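Local coordinates for methyltransferase small domain-containing protein (Thermoplasma acidophilum, PDB 1NE2) that is of unknown function but probably transfers methyl groups from S-adenosylmethionine, as related methyltransferases do, at residues D9-L14 with T32-A37; Y39-I44 with T113-P118; L65-Y70 with V97-A102; G162-E167 with F193-H198; E167-I172 with R187-I192. All coordinates share one frame; numbering follows the deposited sequence.

Overall arrangement
From the N terminus, contact 1 lays helix 6-14 on the start of helix 34-46, closing a loop whose residues 19-31 are not modelled. Contact 2 packs the next turns of that helix on strand 111-116 and closes a much longer excursion. Contact 3 is nested inside it, setting helix 64-71 against strand 98-101, at one edge of the same sheet. In series after contact 2 comes the pair 162-173/187-197, which forms the other edge of that sheet and touches helix 34-46: contact 4 joins the ends farther from the connecting loop, and contact 5, nested within it and sharing E167, the nearer parts. No loops cross. Contacts 3 and 4 lie on opposite sides of the chain's centre.

Contact 1. Residues D9-L14 with T32-A37; sequences DLEIRL and TDASTA
One face of the E11 carboxylate lies over S35, whose CA sits 3.6 Å from CD of E11, while CB of S35 comes 3.8 Å from OE2. A second flat group, the carboxylate of D33, belongs to the cap of helix 34-46. The backbone N of T36 donates to its OD1 from above the carboxylate plane, at 2.9 Å, and OG1 of T36 reaches OD2 on the syn side, so two bonds hold this N-cap group. In E11, CG anti to the backbone N (chi1 -164°) sets CG 3.7 Å from O of A34; the extended chain then takes the carboxylate on to S35. One turn on, L14 supplies the apolar half: its CB meets CB of A34 at 4.2 Å, and its CD1 meets CB of A37 at 4.1 Å. Helix 6-14 thus rests on the first turn of helix 34-46 with no hydrogen bond between the segments, and L10 and A37 also touch helix 64-71. OE1 of E11 pairs with K7, which also bonds OG of S35. Two carboxylates near one helix N terminus would probably be eased by the helix dipole, and K7 is likely to offset the charge of E11.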
# COMPACT_ATOMS: atom_id res chain seq x y z
N ASP B 9 23.61 -1.98 9.03
CA ASP B 9 22.59 -2.07 10.07
C ASP B 9 21.34 -2.78 9.54
O ASP B 9 20.70 -3.53 10.27
CB ASP B 9 22.23 -0.68 10.60
CG ASP B 9 23.39 0.01 11.28
OD1 ASP B 9 24.29 -0.69 11.79
OD2 ASP B 9 23.40 1.26 11.33
N LEU B 10 21.00 -2.52 8.28
CA LEU B 10 19.84 -3.16 7.67
C LEU B 10 20.17 -4.63 7.42
O LEU B 10 19.38 -5.52 7.71
CB LEU B 10 19.48 -2.49 6.34
CG LEU B 10 18.36 -3.16 5.52
CD1 LEU B 10 17.05 -3.13 6.30
CD2 LEU B 10 18.20 -2.43 4.19
N GLU B 11 21.36 -4.86 6.87
CA GLU B 11 21.80 -6.21 6.56
C GLU B 11 21.68 -7.16 7.75
O GLU B 11 21.20 -8.28 7.60
CB GLU B 11 23.24 -6.20 6.05
CG GLU B 11 23.63 -7.49 5.35
CD GLU B 11 25.09 -7.54 4.92
OE1 GLU B 11 25.62 -6.50 4.49
OE2 GLU B 11 25.70 -8.63 5.02
N ILE B 12 22.10 -6.72 8.94
CA ILE B 12 22.02 -7.60 10.10
C ILE B 12 20.58 -7.89 10.50
O ILE B 12 20.30 -8.94 11.07
CB ILE B 12 22.81 -7.04 11.31
CG1 ILE B 12 22.34 -5.63 11.66
CG2 ILE B 12 24.30 -7.05 11.00
CD1 ILE B 12 23.04 -5.05 12.87
N ARG B 13 19.66 -6.98 10.20
CA ARG B 13 18.27 -7.23 10.52
C ARG B 13 17.71 -8.24 9.51
O ARG B 13 16.88 -9.08 9.86
CB ARG B 13 17.45 -5.93 10.50
CG ARG B 13 17.79 -4.98 11.65
CD ARG B 13 17.44 -5.59 13.01
NE ARG B 13 15.99 -5.71 13.21
CZ ARG B 13 15.21 -4.72 13.66
NH1 ARG B 13 15.73 -3.54 13.96
NH2 ARG B 13 13.91 -4.92 13.80
N LEU B 14 18.17 -8.16 8.27
CA LEU B 14 17.71 -9.09 7.25
C LEU B 14 18.26 -10.50 7.50
O LEU B 14 17.62 -11.49 7.19
CB LEU B 14 18.14 -8.62 5.85
CG LEU B 14 17.51 -7.31 5.34
CD1 LEU B 14 18.02 -7.00 3.93
CD2 LEU B 14 15.99 -7.46 5.34
N THR B 32 18.13 -13.60 -3.56
CA THR B 32 19.13 -12.58 -3.27
C THR B 32 19.56 -12.66 -1.81
O THR B 32 18.72 -12.69 -0.90
CB THR B 32 18.59 -11.16 -3.56
OG1 THR B 32 17.52 -10.86 -2.66
CG2 THR B 32 18.07 -11.07 -4.99
N ASP B 33 20.87 -12.70 -1.59
CA ASP B 33 21.43 -12.78 -0.24
C ASP B 33 21.20 -11.47 0.50
O ASP B 33 20.87 -10.45 -0.11
CB ASP B 33 22.93 -13.09 -0.33
CG ASP B 33 23.71 -11.98 -1.00
OD1 ASP B 33 24.08 -11.02 -0.31
OD2 ASP B 33 23.94 -12.06 -2.22
N ALA B 34 21.38 -11.49 1.82
CA ALA B 34 21.15 -10.31 2.64
C ALA B 34 21.98 -9.08 2.26
O ALA B 34 21.48 -7.96 2.33
CB ALA B 34 21.34 -10.64 4.12
N SER B 35 23.23 -9.29 1.86
CA SER B 35 24.11 -8.18 1.48
C SER B 35 23.59 -7.49 0.21
O SER B 35 23.44 -6.26 0.17
CB SER B 35 25.53 -8.69 1.24
OG SER B 35 26.39 -7.63 0.85
N THR B 36 23.35 -8.28 -0.82
CA THR B 36 22.85 -7.76 -2.08
C THR B 36 21.49 -7.09 -1.89
O THR B 36 21.22 -6.03 -2.45
CB THR B 36 22.74 -8.88 -3.13
OG1 THR B 36 24.04 -9.44 -3.36
CG2 THR B 36 22.20 -8.33 -4.45
N ALA B 37 20.63 -7.73 -1.10
CA ALA B 37 19.30 -7.18 -0.84
C ALA B 37 19.40 -5.83 -0.14
O ALA B 37 18.69 -4.89 -0.50
CB ALA B 37 18.49 -8.15 0.02

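Contact 2. Residues Y39-I44 with T113-P118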
# COMPACT_ATOMS: atom_id res chain seq x y z
N TYR B 39 21.97 -3.76 -0.18
CA TYR B 39 22.55 -2.79 -1.11
C TYR B 39 21.47 -2.21 -2.02
O TYR B 39 21.35 -0.99 -2.18
CB TYR B 39 23.62 -3.45 -1.98
CG TYR B 39 24.22 -2.52 -3.01
CD1 TYR B 39 25.18 -1.58 -2.65
CD2 TYR B 39 23.81 -2.56 -4.34
CE1 TYR B 39 25.73 -0.71 -3.58
CE2 TYR B 39 24.36 -1.69 -5.29
CZ TYR B 39 25.32 -0.77 -4.90
OH TYR B 39 25.86 0.10 -5.82
N PHE B 40 20.70 -3.11 -2.63
CA PHE B 40 19.63 -2.75 -3.55
C PHE B 40 18.60 -1.84 -2.88
O PHE B 40 18.26 -0.78 -3.42
CB PHE B 40 18.98 -4.05 -4.06
CG PHE B 40 17.79 -3.86 -4.95
CD1 PHE B 40 17.87 -3.10 -6.12
CD2 PHE B 40 16.60 -4.52 -4.66
CE1 PHE B 40 16.78 -3.02 -6.99
CE2 PHE B 40 15.50 -4.45 -5.52
CZ PHE B 40 15.59 -3.69 -6.69
N LEU B 41 18.13 -2.24 -1.70
CA LEU B 41 17.13 -1.46 -0.97
C LEU B 41 17.63 -0.09 -0.52
O LEU B 41 16.89 0.89 -0.57
CB LEU B 41 16.61 -2.24 0.24
CG LEU B 41 15.78 -3.49 -0.08
CD1 LEU B 41 15.42 -4.20 1.23
CD2 LEU B 41 14.51 -3.10 -0.83
N ILE B 42 18.89 0.00 -0.09
CA ILE B 42 19.41 1.29 0.33
C ILE B 42 19.46 2.27 -0.85
O ILE B 42 19.23 3.47 -0.69
CB ILE B 42 20.81 1.16 0.98
CG1 ILE B 42 20.70 0.39 2.30
CG2 ILE B 42 21.42 2.54 1.22
CD1 ILE B 42 19.68 0.97 3.27
N GLU B 43 19.74 1.75 -2.05
CA GLU B 43 19.74 2.62 -3.23
C GLU B 43 18.35 3.23 -3.40
O GLU B 43 18.20 4.43 -3.63
CB GLU B 43 20.10 1.84 -4.49
CG GLU B 43 21.55 1.41 -4.61
CD GLU B 43 21.88 0.91 -6.00
OE1 GLU B 43 21.02 0.26 -6.62
OE2 GLU B 43 23.01 1.18 -6.47
N ILE B 44 17.32 2.39 -3.30
CA ILE B 44 15.95 2.87 -3.46
C ILE B 44 15.62 3.88 -2.36
O ILE B 44 14.94 4.88 -2.59
CB ILE B 44 14.94 1.69 -3.40
CG1 ILE B 44 15.32 0.64 -4.46
CG2 ILE B 44 13.52 2.20 -3.64
CD1 ILE B 44 14.40 -0.59 -4.49
N THR B 113 5.99 2.88 -5.04
CA THR B 113 7.12 2.10 -5.52
C THR B 113 6.86 0.62 -5.72
O THR B 113 6.27 -0.04 -4.87
CB THR B 113 8.27 2.26 -4.51
OG1 THR B 113 8.49 3.66 -4.27
CG2 THR B 113 9.55 1.61 -5.02
N TRP B 114 7.30 0.11 -6.87
CA TRP B 114 7.17 -1.31 -7.21
C TRP B 114 8.56 -1.94 -7.24
O TRP B 114 9.47 -1.42 -7.91
CB TRP B 114 6.50 -1.47 -8.59
CG TRP B 114 6.48 -2.87 -9.18
CD1 TRP B 114 7.54 -3.57 -9.69
CD2 TRP B 114 5.33 -3.69 -9.38
NE1 TRP B 114 7.11 -4.77 -10.21
CE2 TRP B 114 5.76 -4.87 -10.03
CE3 TRP B 114 3.97 -3.54 -9.07
CZ2 TRP B 114 4.87 -5.89 -10.39
CZ3 TRP B 114 3.08 -4.57 -9.43
CH2 TRP B 114 3.55 -5.73 -10.09
N ILE B 115 8.73 -3.04 -6.51
CA ILE B 115 10.00 -3.75 -6.47
C ILE B 115 9.81 -5.19 -6.92
O ILE B 115 8.84 -5.84 -6.54
CB ILE B 115 10.60 -3.79 -5.05
CG1 ILE B 115 10.82 -2.37 -4.53
CG2 ILE B 115 11.92 -4.56 -5.08
CD1 ILE B 115 11.15 -2.32 -3.03
N MSE B 116 10.74 -5.69 -7.72
CA MSE B 116 10.67 -7.07 -8.19
C MSE B 116 12.07 -7.65 -8.37
O MSE B 116 13.05 -6.92 -8.52
CB MSE B 116 9.90 -7.14 -9.51
CG MSE B 116 10.58 -6.43 -10.67
SE MSE B 116 9.46 -6.38 -12.24
CE MSE B 116 9.62 -8.20 -12.84
N ASN B 117 12.15 -8.98 -8.34
CA ASN B 117 13.41 -9.69 -8.50
C ASN B 117 13.18 -10.83 -9.50
O ASN B 117 13.02 -11.99 -9.11
CB ASN B 117 13.87 -10.23 -7.14
CG ASN B 117 15.13 -11.08 -7.25
OD1 ASN B 117 16.11 -10.69 -7.88
ND2 ASN B 117 15.10 -12.25 -6.61
N PRO B 118 13.13 -10.49 -10.80
CA PRO B 118 12.92 -11.34 -11.98
C PRO B 118 13.88 -12.51 -12.16
O PRO B 118 15.09 -12.32 -12.27
CB PRO B 118 13.03 -10.36 -13.14
CG PRO B 118 12.62 -9.07 -12.55
CD PRO B 118 13.31 -9.09 -11.22
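I115 points its branches at F40, L41 and I44, a helix-on-sheet packing within the Rossmann-like fold of class I methyltransferases. Helix 39-44 runs nearly antiparallel to strand 113-116, at 165°, with the short axes 11.5 Å apart, and side chains fill the interval. In I115, CG1 is anti to the carbonyl carbon (chi1 -59°) and CG2 anti to the backbone N, and each of the three helix residues meets these branches differently. F40 and I115 slide past each other in opposite directions, and CG2 of I115 lies at the ring edge, near its plane, 3.6 Å from CE2. L41 crosses I115 at about a right angle, its CD2 4.1 Å from CD1 of I115. I44 comes in at a slant, CD1 to CD1 at 4.0 Å, and the same CD1 of I44 lies over one face of the F40 ring, toward the rim. An alanine in place of I115 would probably open a gap between helix and strand, leaving the F40 edge and the methyls of L41 and I44 without their partner. Earlier in the strand, CG2 of T113 lies 4.2 Å from CG2 of I44.

Contact 3. Residues L65-Y70 with V97-A102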
# COMPACT_ATOMS: atom_id res chain seq x y z
N LEU B 65 12.90 -8.68 0.51
CA LEU B 65 12.84 -7.30 0.03
C LEU B 65 11.68 -6.51 0.64
O LEU B 65 11.79 -5.30 0.84
CB LEU B 65 12.77 -7.26 -1.50
CG LEU B 65 13.99 -7.83 -2.25
CD1 LEU B 65 13.82 -7.58 -3.75
CD2 LEU B 65 15.27 -7.17 -1.76
N ALA B 66 10.59 -7.19 0.97
CA ALA B 66 9.43 -6.53 1.57
C ALA B 66 9.74 -6.19 3.02
O ALA B 66 9.47 -5.08 3.47
CB ALA B 66 8.20 -7.45 1.49
N CYS B 67 10.31 -7.15 3.74
CA CYS B 67 10.68 -6.93 5.14
C CYS B 67 11.68 -5.79 5.20
O CYS B 67 11.62 -4.94 6.09
CB CYS B 67 11.31 -8.18 5.74
SG CYS B 67 10.22 -9.64 5.93
N GLY B 68 12.63 -5.78 4.26
CA GLY B 68 13.64 -4.74 4.24
C GLY B 68 13.04 -3.36 4.03
O GLY B 68 13.48 -2.37 4.63
N SER B 69 12.04 -3.28 3.15
CA SER B 69 11.39 -2.00 2.88
C SER B 69 10.69 -1.53 4.14
O SER B 69 10.71 -0.35 4.46
CB SER B 69 10.36 -2.15 1.75
OG SER B 69 10.99 -2.48 0.53
N TYR B 70 10.08 -2.47 4.86
CA TYR B 70 9.39 -2.15 6.10
C TYR B 70 10.40 -1.67 7.14
O TYR B 70 10.17 -0.69 7.85
CB TYR B 70 8.67 -3.41 6.61
CG TYR B 70 7.89 -3.21 7.89
CD1 TYR B 70 6.69 -2.50 7.89
CD2 TYR B 70 8.34 -3.75 9.09
CE1 TYR B 70 5.96 -2.34 9.08
CE2 TYR B 70 7.62 -3.60 10.27
CZ TYR B 70 6.43 -2.90 10.25
OH TYR B 70 5.71 -2.77 11.42
N VAL B 97 4.16 -6.38 7.46
CA VAL B 97 3.95 -6.29 6.02
C VAL B 97 2.65 -6.97 5.59
O VAL B 97 2.27 -8.01 6.13
CB VAL B 97 5.11 -6.94 5.25
CG1 VAL B 97 4.74 -7.10 3.78
CG2 VAL B 97 6.38 -6.11 5.40
N ASN B 98 1.99 -6.36 4.62
CA ASN B 98 0.74 -6.89 4.08
C ASN B 98 1.07 -7.95 3.02
O ASN B 98 1.16 -7.65 1.83
CB ASN B 98 -0.08 -5.75 3.47
CG ASN B 98 -1.34 -6.23 2.77
OD1 ASN B 98 -1.97 -7.21 3.19
ND2 ASN B 98 -1.72 -5.53 1.71
N PHE B 99 1.27 -9.19 3.47
CA PHE B 99 1.58 -10.31 2.57
C PHE B 99 0.31 -10.98 2.06
O PHE B 99 -0.68 -11.10 2.79
CB PHE B 99 2.43 -11.36 3.29
CG PHE B 99 3.86 -10.97 3.46
CD1 PHE B 99 4.72 -10.93 2.36
CD2 PHE B 99 4.37 -10.68 4.72
CE1 PHE B 99 6.06 -10.60 2.52
CE2 PHE B 99 5.71 -10.35 4.89
CZ PHE B 99 6.56 -10.31 3.79
N MSE B 100 0.34 -11.42 0.81
CA MSE B 100 -0.81 -12.08 0.22
C MSE B 100 -0.40 -13.05 -0.88
O MSE B 100 0.63 -12.87 -1.53
CB MSE B 100 -1.76 -11.04 -0.37
CG MSE B 100 -1.06 -10.12 -1.37
SE MSE B 100 -2.21 -8.74 -2.05
CE MSE B 100 -2.25 -7.61 -0.50
N VAL B 101 -1.20 -14.09 -1.06
CA VAL B 101 -0.94 -15.06 -2.12
C VAL B 101 -1.73 -14.50 -3.30
O VAL B 101 -2.91 -14.18 -3.17
CB VAL B 101 -1.49 -16.46 -1.76
CG1 VAL B 101 -1.25 -17.42 -2.92
CG2 VAL B 101 -0.82 -16.98 -0.50
N ALA B 102 -1.08 -14.35 -4.45
CA ALA B 102 -1.77 -13.82 -5.61
C ALA B 102 -0.95 -13.93 -6.88
O ALA B 102 0.28 -13.96 -6.85
CB ALA B 102 -2.15 -12.36 -5.38
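C67, tied by a disulfide to C94, sets its SG at the edge of the F99 ring, near the ring plane and 4.3 Å from CZ, so a covalent cross-link and an aromatic side chain share one small buried patch. The ring also has a neighbour from just before its own strand: CG1 of V97 lies over the centre of one face, 3.5 Å above it. On the helix side, CB of A66 approaches the ring obliquely, 3.9 Å from CE1, and is 4.2 Å from CG1 of V97. A90 and K91 of helix 84-93 also touch F99.

The other branch of V97 reaches further along the helix, to Y70. With CG1 anti to the backbone N (chi1 168°), CG2 falls beside that N and reaches CB of Y70 at 3.7 Å. CG2 also rests 3.8 Å from the carbonyl O of A66, which accepts the helical bond from N of Y70. One residue earlier, O of L65 is gripped twice, by N and OG of S69, from opposite faces of its plane.

Strand 98-101 is the outermost on this side within the chain, and N98 bonds to E75 of the second subunit. Helix 64-71 packed on the parallel part of the mixed sheet, with A66 fitting a GxGxxA pattern with G61 and G63, is consistent with the glycine-rich turn and helix of Rossmann-like methyltransferases.

Contact 4. Residues G162-E167 with F193-H198; sequences GDVFRE and FGVRNH
In F165, chi1 58° puts CG in the crowded position between the backbone N and the carbonyl carbon, and the ring lies over G194, whose CA makes a CH-pi contact with its face, 4.1 Å from the centroid. E167 holds CG anti to the backbone N (chi1 -171°) and runs side by side with F193, the two pointing the same way, CG 3.3 Å from CE1. Its OE2 bridges to R155 and R151. An alanine in place of E167 would probably take away the CG-to-carboxylate cover beside the F193 ring and leave R155 without this carboxylate and R151 with E189 as a remaining acid partner. F193 also takes CG1 of V164 at its edge, in the ring plane. The antiparallel strands close one side of the sheet, and a classic beta bulge breaks their register: F165 and R166 both face G194, whose O accepts from N of F165 at 2.9 Å and from N of R166 at 3.2 Å. Before the bulge in strand 162-173, D163 and R196 form a hydrogen-bonded pair. CA of G162 makes a CH-pi contact over the centre of the H198 imidazole, at 3.4 Å. NE2 of H198 gives a weak bond to OD1 of D163, 3.2 Å away.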
# COMPACT_ATOMS: atom_id res chain seq x y z
N GLY B 162 8.87 4.48 -19.48
CA GLY B 162 9.35 5.37 -18.44
C GLY B 162 10.77 5.84 -18.65
O GLY B 162 11.37 5.59 -19.70
N ASP B 163 11.32 6.53 -17.66
CA ASP B 163 12.68 7.02 -17.74
C ASP B 163 13.59 6.12 -16.92
O ASP B 163 13.43 6.01 -15.70
CB ASP B 163 12.75 8.46 -17.21
CG ASP B 163 11.92 9.42 -18.03
OD1 ASP B 163 12.22 9.59 -19.23
OD2 ASP B 163 10.96 10.01 -17.49
N VAL B 164 14.53 5.45 -17.59
CA VAL B 164 15.46 4.57 -16.89
C VAL B 164 16.58 5.43 -16.31
O VAL B 164 17.43 5.93 -17.05
CB VAL B 164 16.08 3.52 -17.85
CG1 VAL B 164 17.09 2.65 -17.09
CG2 VAL B 164 14.99 2.65 -18.44
N PHE B 165 16.58 5.61 -14.99
CA PHE B 165 17.62 6.42 -14.37
C PHE B 165 18.72 5.55 -13.77
O PHE B 165 19.76 6.05 -13.37
CB PHE B 165 17.02 7.36 -13.33
CG PHE B 165 16.26 6.67 -12.25
CD1 PHE B 165 16.93 6.17 -11.14
CD2 PHE B 165 14.88 6.54 -12.32
CE1 PHE B 165 16.23 5.55 -10.11
CE2 PHE B 165 14.17 5.92 -11.30
CZ PHE B 165 14.85 5.43 -10.19
N ARG B 166 18.48 4.24 -13.72
CA ARG B 166 19.48 3.31 -13.21
C ARG B 166 19.50 1.99 -13.97
O ARG B 166 18.46 1.37 -14.20
CB ARG B 166 19.28 3.03 -11.71
CG ARG B 166 20.29 2.02 -11.14
CD ARG B 166 20.25 1.99 -9.61
NE ARG B 166 20.44 3.34 -9.08
CZ ARG B 166 19.62 3.92 -8.21
NH1 ARG B 166 18.56 3.28 -7.76
NH2 ARG B 166 19.85 5.18 -7.82
N GLU B 167 20.70 1.60 -14.40
CA GLU B 167 20.94 0.32 -15.08
C GLU B 167 22.34 0.02 -14.60
O GLU B 167 23.34 0.39 -15.23
CB GLU B 167 20.93 0.43 -16.60
CG GLU B 167 20.97 -0.95 -17.23
CD GLU B 167 21.00 -0.93 -18.74
OE1 GLU B 167 20.53 0.06 -19.33
OE2 GLU B 167 21.46 -1.92 -19.33
N PHE B 193 17.73 -2.20 -12.21
CA PHE B 193 17.02 -1.18 -12.98
C PHE B 193 16.21 -0.30 -12.04
O PHE B 193 15.61 -0.80 -11.10
CB PHE B 193 16.06 -1.82 -13.99
CG PHE B 193 16.71 -2.21 -15.28
CD1 PHE B 193 17.15 -1.24 -16.17
CD2 PHE B 193 16.89 -3.56 -15.60
CE1 PHE B 193 17.76 -1.60 -17.37
CE2 PHE B 193 17.51 -3.92 -16.81
CZ PHE B 193 17.94 -2.94 -17.69
N GLY B 194 16.22 1.00 -12.32
CA GLY B 194 15.45 1.98 -11.57
C GLY B 194 14.77 2.77 -12.67
O GLY B 194 15.45 3.32 -13.53
N VAL B 195 13.44 2.82 -12.65
CA VAL B 195 12.69 3.52 -13.70
C VAL B 195 11.58 4.43 -13.16
O VAL B 195 10.89 4.09 -12.20
CB VAL B 195 12.01 2.49 -14.66
CG1 VAL B 195 11.54 3.19 -15.93
CG2 VAL B 195 12.96 1.35 -14.97
N ARG B 196 11.42 5.60 -13.78
CA ARG B 196 10.35 6.52 -13.39
C ARG B 196 9.23 6.35 -14.40
O ARG B 196 9.42 6.58 -15.60
CB ARG B 196 10.84 7.97 -13.39
CG ARG B 196 9.75 8.99 -13.08
CD ARG B 196 9.12 8.73 -11.73
NE ARG B 196 8.23 9.81 -11.30
CZ ARG B 196 7.04 10.07 -11.83
NH1 ARG B 196 6.56 9.30 -12.80
NH2 ARG B 196 6.32 11.09 -11.39
N ASN B 197 8.06 5.94 -13.93
CA ASN B 197 6.91 5.72 -14.81
C ASN B 197 6.48 7.01 -15.53
O ASN B 197 6.36 8.06 -14.92
CB ASN B 197 5.72 5.21 -13.99
CG ASN B 197 4.67 4.52 -14.84
OD1 ASN B 197 4.54 4.79 -16.03
ND2 ASN B 197 3.92 3.62 -14.22
N HIS B 198 6.25 6.91 -16.84
CA HIS B 198 5.81 8.07 -17.62
C HIS B 198 4.37 8.44 -17.29
O HIS B 198 3.97 9.60 -17.43
CB HIS B 198 5.90 7.76 -19.11
CG HIS B 198 7.27 7.93 -19.69
ND1 HIS B 198 7.65 7.37 -20.89
CD2 HIS B 198 8.34 8.64 -19.25
CE1 HIS B 198 8.89 7.72 -21.16
NE2 HIS B 198 9.34 8.49 -20.18

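Contact 5. Residues E167-I172 with R187-I192; sequences EEKVYI and RIEAVI
The strands E167-I172 and R187-I192 form an antiparallel pair at the outer side of the sheet, strand 162-173 being its last within the chain. Backbone bonds link E168 with I192, V170 with A190 and I172 with I188, the last pair including one weak bond from N of I188. Side chains of these six share a face, which I172 and I192 present to helix 34-46. There CG2 of V170 presses on CB of A190 at 3.4 Å, tighter than usual, while CG1 of V170, placed anti to the carbonyl carbon (chi1 -63°), meets CD1 of I192 at 3.5 Å; those two chains cross at about a right angle. CG1 of I172 comes 3.8 Å from CB of A190. E168 bonds Y39 with OE2.

On the opposite face K169 crosses E189 at about a right angle, carbon on carbon, with CG of K169 3.3 Å from CG of E189. R187 bends back so that one face of its guanidinium lies over the carbonyl carbon of Y171, 3.6 Å above the plane, while NH1 bonds to T173.

The charged ends of the crossing pair stay apart: NZ of K169 donates to OH of Y171 at 2.7 Å, and E189 pairs with R151. With NZ of K169 4.8 Å from OE1 of E189, their attraction is probably only long-range.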
# COMPACT_ATOMS: atom_id res chain seq x y z
N GLU B 167 20.70 1.60 -14.40
CA GLU B 167 20.94 0.32 -15.08
C GLU B 167 22.34 0.02 -14.60
O GLU B 167 23.34 0.39 -15.23
CB GLU B 167 20.93 0.43 -16.60
CG GLU B 167 20.97 -0.95 -17.23
CD GLU B 167 21.00 -0.93 -18.74
OE1 GLU B 167 20.53 0.06 -19.33
OE2 GLU B 167 21.46 -1.92 -19.33
N GLU B 168 22.40 -0.65 -13.46
CA GLU B 168 23.65 -0.94 -12.80
C GLU B 168 24.07 -2.40 -12.78
O GLU B 168 23.27 -3.29 -12.49
CB GLU B 168 23.56 -0.42 -11.37
CG GLU B 168 24.78 -0.64 -10.52
CD GLU B 168 24.55 -0.20 -9.09
OE1 GLU B 168 23.47 0.35 -8.81
OE2 GLU B 168 25.45 -0.41 -8.25
N LYS B 169 25.34 -2.64 -13.08
CA LYS B 169 25.87 -3.99 -13.09
C LYS B 169 26.30 -4.37 -11.67
O LYS B 169 27.00 -3.62 -11.00
CB LYS B 169 27.07 -4.09 -14.03
CG LYS B 169 27.72 -5.46 -14.08
CD LYS B 169 28.93 -5.49 -15.00
CE LYS B 169 30.05 -4.60 -14.47
NZ LYS B 169 31.28 -4.68 -15.32
N VAL B 170 25.85 -5.53 -11.21
CA VAL B 170 26.20 -6.03 -9.89
C VAL B 170 26.61 -7.48 -10.08
O VAL B 170 26.03 -8.20 -10.90
CB VAL B 170 25.01 -5.95 -8.89
CG1 VAL B 170 24.61 -4.50 -8.69
CG2 VAL B 170 23.84 -6.74 -9.41
N TYR B 171 27.62 -7.92 -9.35
CA TYR B 171 28.08 -9.29 -9.50
C TYR B 171 27.52 -10.21 -8.44
O TYR B 171 27.43 -9.85 -7.26
CB TYR B 171 29.61 -9.33 -9.52
CG TYR B 171 30.18 -8.77 -10.80
CD1 TYR B 171 30.18 -9.53 -11.97
CD2 TYR B 171 30.69 -7.48 -10.85
CE1 TYR B 171 30.66 -9.01 -13.16
CE2 TYR B 171 31.18 -6.95 -12.05
CZ TYR B 171 31.16 -7.72 -13.20
OH TYR B 171 31.63 -7.20 -14.38
N ILE B 172 27.13 -11.40 -8.88
CA ILE B 172 26.58 -12.43 -8.00
C ILE B 172 27.48 -13.65 -8.12
O ILE B 172 27.90 -14.01 -9.21
CB ILE B 172 25.15 -12.81 -8.43
CG1 ILE B 172 24.22 -11.60 -8.28
CG2 ILE B 172 24.63 -13.98 -7.59
CD1 ILE B 172 24.13 -11.07 -6.85
N ARG B 187 31.83 -15.26 -10.71
CA ARG B 187 30.67 -14.43 -10.45
C ARG B 187 29.98 -13.93 -11.71
O ARG B 187 30.57 -13.21 -12.51
CB ARG B 187 31.08 -13.24 -9.58
CG ARG B 187 31.47 -13.63 -8.16
CD ARG B 187 32.43 -12.64 -7.53
NE ARG B 187 31.85 -11.32 -7.31
CZ ARG B 187 30.88 -11.07 -6.44
NH1 ARG B 187 30.36 -12.05 -5.71
NH2 ARG B 187 30.44 -9.83 -6.28
N ILE B 188 28.72 -14.33 -11.88
CA ILE B 188 27.93 -13.92 -13.03
C ILE B 188 27.46 -12.48 -12.88
O ILE B 188 27.62 -11.87 -11.82
CB ILE B 188 26.70 -14.82 -13.24
CG1 ILE B 188 25.93 -14.98 -11.93
CG2 ILE B 188 27.13 -16.17 -13.80
CD1 ILE B 188 24.70 -15.84 -12.03
N GLU B 189 26.86 -11.95 -13.94
CA GLU B 189 26.40 -10.57 -13.93
C GLU B 189 24.90 -10.44 -13.71
O GLU B 189 24.09 -11.13 -14.33
CB GLU B 189 26.80 -9.90 -15.25
CG GLU B 189 26.68 -8.39 -15.26
CD GLU B 189 27.18 -7.79 -16.57
OE1 GLU B 189 28.34 -8.07 -16.95
OE2 GLU B 189 26.42 -7.04 -17.21
N ALA B 190 24.52 -9.54 -12.81
CA ALA B 190 23.12 -9.27 -12.54
C ALA B 190 22.94 -7.80 -12.90
O ALA B 190 23.93 -7.09 -13.12
CB ALA B 190 22.80 -9.50 -11.06
N VAL B 191 21.70 -7.35 -12.98
CA VAL B 191 21.45 -5.96 -13.33
C VAL B 191 20.35 -5.36 -12.47
O VAL B 191 19.34 -6.01 -12.17
CB VAL B 191 21.06 -5.82 -14.83
CG1 VAL B 191 19.75 -6.54 -15.11
CG2 VAL B 191 20.95 -4.35 -15.19
N ILE B 192 20.58 -4.12 -12.05
CA ILE B 192 19.63 -3.36 -11.26
C ILE B 192 19.05 -2.25 -12.12
O ILE B 192 19.80 -1.47 -12.71
CB ILE B 192 20.30 -2.71 -10.03
CG1 ILE B 192 20.69 -3.78 -9.00
CG2 ILE B 192 19.35 -1.68 -9.39
CD1 ILE B 192 21.46 -3.23 -7.81